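Local coordinates for XRE-family like protein (Pseudomonas syringae pv. tomato, PDB 3F6W) that probably binds DNA through a helix-turn-helix domain of the XRE family and may act as a transcriptional regulator, at residues L33-V44 against E58-I66. Numbering follows the deposited sequence.
Sequences LAARLGRPQSFV and EFMDFCRGI
L33 sets its CD2 methyl over one face of the F62 ring, 3.7 Å from the centroid, which defines a CH-pi contact. With CG anti to the backbone N (chi1 177°), the leucine fork reaches the other helix, and CD1 rests on the backbone at G65, 3.8 Å from its C atom. One turn on, the extended R36 chain brings NH1 to the carbonyl oxygen of G65 at 2.9 Å; the N-H...O angle of 139° marks a bent bond, and the oxygen is tilted out of the guanidinium plane. L37 lays CD2 against the backbone O of D61, at 3.4 Å. Helices 30-37 and 41-48 are consistent with the helix-turn-helix pair of XRE-family proteins, and here helix 56-66 packs against both, the axis of 58-66 at 118° to that of 33-37. Between the pair, G38 closes the first helix in a Schellman motif, with positive phi and two bonds back into the last turn, R39 N to A34 O and G38 N to A35 O. R39 then meets the acidic side chains through water: one water joins NH1 to E58 OE2, while two others, bound to NE and NH2, each donate to D61 OD2. All three waters lie in the guanidinium plane. R39 CD covers a face of the F43 ring, whose edge meets E58 OE2, CE1 standing 4.0 Å from that oxygen; R52 forms a salt bridge with the same carboxylate. V44 CG1 approaches F62 CE1 obliquely at 4.2 Å.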
loop_
_atom_site.group_PDB
_atom_site.type_symbol
_atom_site.label_atom_id
_atom_site.label_comp_id
_atom_site.label_asym_id
_atom_site.label_seq_id
_atom_site.Cartn_x
_atom_site.Cartn_y
_atom_site.Cartn_z
ATOM N N LEU A 33 -11.720 -5.492 -25.248
ATOM C CA LEU A 33 -10.439 -4.852 -24.985
ATOM C C LEU A 33 -9.320 -5.667 -25.620
ATOM O O LEU A 33 -8.442 -5.119 -26.284
ATOM C CB LEU A 33 -10.200 -4.687 -23.478
ATOM C CG LEU A 33 -8.842 -4.086 -23.095
ATOM C CD1 LEU A 33 -8.580 -2.813 -23.873
ATOM C CD2 LEU A 33 -8.759 -3.851 -21.597
ATOM N N ALA A 34 -9.354 -6.981 -25.413
ATOM C CA ALA A 34 -8.332 -7.862 -25.981
ATOM C C ALA A 34 -8.270 -7.745 -27.506
ATOM O O ALA A 34 -7.190 -7.629 -28.089
ATOM C CB ALA A 34 -8.561 -9.305 -25.537
ATOM N N ALA A 35 -9.432 -7.748 -28.155
ATOM C CA ALA A 35 -9.476 -7.566 -29.602
ATOM C C ALA A 35 -8.764 -6.280 -30.010
ATOM O O ALA A 35 -7.943 -6.278 -30.931
ATOM C CB ALA A 35 -10.916 -7.573 -30.109
ATOM N N ARG A 36 -9.056 -5.183 -29.316
ATOM C CA ARG A 36 -8.413 -3.913 -29.650
ATOM C C ARG A 36 -6.896 -3.997 -29.484
ATOM O O ARG A 36 -6.151 -3.382 -30.243
ATOM C CB ARG A 36 -8.953 -2.782 -28.774
ATOM C CG ARG A 36 -10.376 -2.373 -29.117
ATOM C CD ARG A 36 -10.858 -1.250 -28.221
ATOM N NE ARG A 36 -12.291 -1.030 -28.373
ATOM C CZ ARG A 36 -12.945 0.011 -27.873
ATOM N NH1 ARG A 36 -12.292 0.938 -27.186
ATOM N NH2 ARG A 36 -14.253 0.127 -28.065
ATOM N N LEU A 37 -6.455 -4.753 -28.482
ATOM C CA LEU A 37 -5.028 -4.870 -28.170
ATOM C C LEU A 37 -4.362 -5.846 -29.126
ATOM O O LEU A 37 -3.139 -5.885 -29.245
ATOM C CB LEU A 37 -4.827 -5.370 -26.733
ATOM C CG LEU A 37 -5.301 -4.470 -25.580
ATOM C CD1 LEU A 37 -4.956 -5.068 -24.221
ATOM C CD2 LEU A 37 -4.701 -3.081 -25.715
ATOM N N GLY A 38 -5.175 -6.649 -29.797
ATOM C CA GLY A 38 -4.638 -7.725 -30.609
ATOM C C GLY A 38 -3.995 -8.805 -29.750
ATOM O O GLY A 38 -2.984 -9.388 -30.139
ATOM N N ARG A 39 -4.586 -9.070 -28.586
ATOM C CA ARG A 39 -4.120 -10.120 -27.675
ATOM C C ARG A 39 -5.279 -11.029 -27.258
ATOM O O ARG A 39 -6.444 -10.645 -27.391
ATOM C CB ARG A 39 -3.468 -9.484 -26.432
ATOM C CG ARG A 39 -2.188 -8.687 -26.751
ATOM C CD ARG A 39 -1.752 -7.867 -25.564
ATOM N NE ARG A 39 -0.555 -7.052 -25.779
ATOM C CZ ARG A 39 0.671 -7.426 -25.427
ATOM N NH1 ARG A 39 0.877 -8.628 -24.900
ATOM N NH2 ARG A 39 1.699 -6.610 -25.624
ATOM N N PRO A 40 -4.969 -12.241 -26.754
ATOM C CA PRO A 40 -6.023 -13.153 -26.302
ATOM C C PRO A 40 -6.751 -12.539 -25.122
ATOM O O PRO A 40 -6.161 -11.706 -24.441
ATOM C CB PRO A 40 -5.249 -14.390 -25.821
ATOM C CG PRO A 40 -3.881 -14.254 -26.390
ATOM C CD PRO A 40 -3.624 -12.792 -26.525
ATOM N N GLN A 41 -7.995 -12.936 -24.880
ATOM C CA GLN A 41 -8.729 -12.401 -23.736
ATOM C C GLN A 41 -8.006 -12.723 -22.441
ATOM O O GLN A 41 -8.093 -11.972 -21.470
ATOM C CB GLN A 41 -10.145 -12.965 -23.663
ATOM C CG GLN A 41 -10.878 -12.531 -22.390
ATOM C CD GLN A 41 -12.297 -13.043 -22.311
ATOM O OE1 GLN A 41 -12.846 -13.522 -23.296
ATOM N NE2 GLN A 41 -12.903 -12.940 -21.131
ATOM N N SER A 42 -7.306 -13.851 -22.422
ATOM C CA SER A 42 -6.584 -14.256 -21.215
ATOM C C SER A 42 -5.608 -13.170 -20.772
ATOM O O SER A 42 -5.366 -13.009 -19.573
ATOM C CB SER A 42 -5.859 -15.592 -21.416
ATOM O OG SER A 42 -4.988 -15.548 -22.537
ATOM N N PHE A 43 -5.074 -12.410 -21.722
ATOM C CA PHE A 43 -4.173 -11.304 -21.374
ATOM C C PHE A 43 -4.868 -10.298 -20.458
ATOM O O PHE A 43 -4.330 -9.864 -19.430
ATOM C CB PHE A 43 -3.696 -10.585 -22.636
ATOM C CG PHE A 43 -2.836 -9.384 -22.359
ATOM C CD1 PHE A 43 -1.487 -9.536 -22.078
ATOM C CD2 PHE A 43 -3.372 -8.101 -22.381
ATOM C CE1 PHE A 43 -0.690 -8.436 -21.829
ATOM C CE2 PHE A 43 -2.582 -7.000 -22.130
ATOM C CZ PHE A 43 -1.232 -7.173 -21.857
ATOM N N VAL A 44 -6.073 -9.914 -20.850
ATOM C CA VAL A 44 -6.832 -8.934 -20.099
ATOM C C VAL A 44 -7.300 -9.526 -18.784
ATOM O O VAL A 44 -7.150 -8.906 -17.731
ATOM C CB VAL A 44 -8.033 -8.421 -20.912
ATOM C CG1 VAL A 44 -8.886 -7.496 -20.056
ATOM C CG2 VAL A 44 -7.532 -7.690 -22.139
ATOM N N GLU A 58 2.754 -2.209 -21.744
ATOM C CA GLU A 58 1.430 -2.823 -21.819
ATOM C C GLU A 58 0.380 -1.911 -21.208
ATOM O O GLU A 58 -0.729 -1.778 -21.747
ATOM C CB GLU A 58 1.428 -4.184 -21.117
ATOM C CG GLU A 58 2.470 -5.132 -21.697
ATOM C CD GLU A 58 2.729 -6.348 -20.840
ATOM O OE1 GLU A 58 2.535 -6.280 -19.597
ATOM O OE2 GLU A 58 3.121 -7.383 -21.429
ATOM N N PHE A 59 0.745 -1.276 -20.095
ATOM C CA PHE A 59 -0.149 -0.350 -19.396
ATOM C C PHE A 59 -0.590 0.796 -20.302
ATOM O O PHE A 59 -1.786 1.114 -20.383
ATOM C CB PHE A 59 0.530 0.197 -18.129
ATOM C CG PHE A 59 -0.229 1.323 -17.467
ATOM C CD1 PHE A 59 -1.322 1.054 -16.665
ATOM C CD2 PHE A 59 0.149 2.651 -17.666
ATOM C CE1 PHE A 59 -2.017 2.097 -16.053
ATOM C CE2 PHE A 59 -0.547 3.696 -17.067
ATOM C CZ PHE A 59 -1.629 3.417 -16.261
HETATM N N MSE A 60 0.365 1.438 -20.975
HETATM C CA MSE A 60 -0.014 2.504 -21.887
HETATM C C MSE A 60 -1.040 1.990 -22.899
HETATM O O MSE A 60 -2.052 2.645 -23.138
HETATM C CB MSE A 60 1.211 3.118 -22.581
HETATM C CG MSE A 60 2.108 3.920 -21.637
HETATM SE SE MSE A 60 3.395 5.029 -22.615
HETATM C CE MSE A 60 4.477 3.593 -23.391
ATOM N N ASP A 61 -0.797 0.812 -23.478
ATOM C CA ASP A 61 -1.670 0.306 -24.548
ATOM C C ASP A 61 -3.050 -0.071 -24.001
ATOM O O ASP A 61 -4.081 0.122 -24.660
ATOM C CB ASP A 61 -1.047 -0.926 -25.234
ATOM C CG ASP A 61 0.248 -0.603 -25.996
ATOM O OD1 ASP A 61 0.596 0.590 -26.162
ATOM O OD2 ASP A 61 0.931 -1.562 -26.421
ATOM N N PHE A 62 -3.048 -0.629 -22.796
ATOM C CA PHE A 62 -4.269 -1.048 -22.104
ATOM C C PHE A 62 -5.155 0.186 -21.923
ATOM O O PHE A 62 -6.345 0.179 -22.262
ATOM C CB PHE A 62 -3.862 -1.638 -20.745
ATOM C CG PHE A 62 -4.928 -2.463 -20.060
ATOM C CD1 PHE A 62 -4.880 -3.849 -20.090
ATOM C CD2 PHE A 62 -5.933 -1.847 -19.322
ATOM C CE1 PHE A 62 -5.840 -4.610 -19.426
ATOM C CE2 PHE A 62 -6.892 -2.597 -18.655
ATOM C CZ PHE A 62 -6.846 -3.981 -18.709
ATOM N N CYS A 63 -4.555 1.256 -21.414
ATOM C CA CYS A 63 -5.253 2.529 -21.237
ATOM C C CYS A 63 -5.837 3.066 -22.546
ATOM O O CYS A 63 -7.025 3.425 -22.614
ATOM C CB CYS A 63 -4.304 3.570 -20.630
ATOM S SG CYS A 63 -3.974 3.318 -18.852
ATOM N N ARG A 64 -5.006 3.126 -23.586
ATOM C CA ARG A 64 -5.476 3.615 -24.878
ATOM C C ARG A 64 -6.628 2.746 -25.374
ATOM O O ARG A 64 -7.585 3.249 -25.962
ATOM C CB ARG A 64 -4.340 3.674 -25.911
ATOM C CG ARG A 64 -3.629 5.022 -25.998
ATOM C CD ARG A 64 -2.761 5.272 -24.795
ATOM N NE ARG A 64 -2.090 6.570 -24.820
ATOM C CZ ARG A 64 -0.793 6.745 -25.064
ATOM N NH1 ARG A 64 -0.015 5.706 -25.331
ATOM N NH2 ARG A 64 -0.270 7.963 -25.053
ATOM N N GLY A 65 -6.546 1.447 -25.119
ATOM C CA GLY A 65 -7.576 0.524 -25.575
ATOM C C GLY A 65 -8.931 0.790 -24.924
ATOM O O GLY A 65 -9.986 0.542 -25.512
ATOM N N ILE A 66 -8.911 1.297 -23.700
ATOM C CA ILE A 66 -10.166 1.630 -23.030
ATOM C C ILE A 66 -10.550 3.099 -23.172
ATOM O O ILE A 66 -11.652 3.488 -22.814
ATOM C CB ILE A 66 -10.160 1.228 -21.552
ATOM C CG1 ILE A 66 -8.986 1.860 -20.823
ATOM C CG2 ILE A 66 -10.114 -0.281 -21.417
ATOM C CD1 ILE A 66 -8.912 1.436 -19.364
HETATM O O HOH W 1 -0.723 -4.206 -26.493
HETATM O O HOH W 2 3.554 -8.246 -24.098
HETATM O O HOH W 3 2.283 -3.856 -25.958
#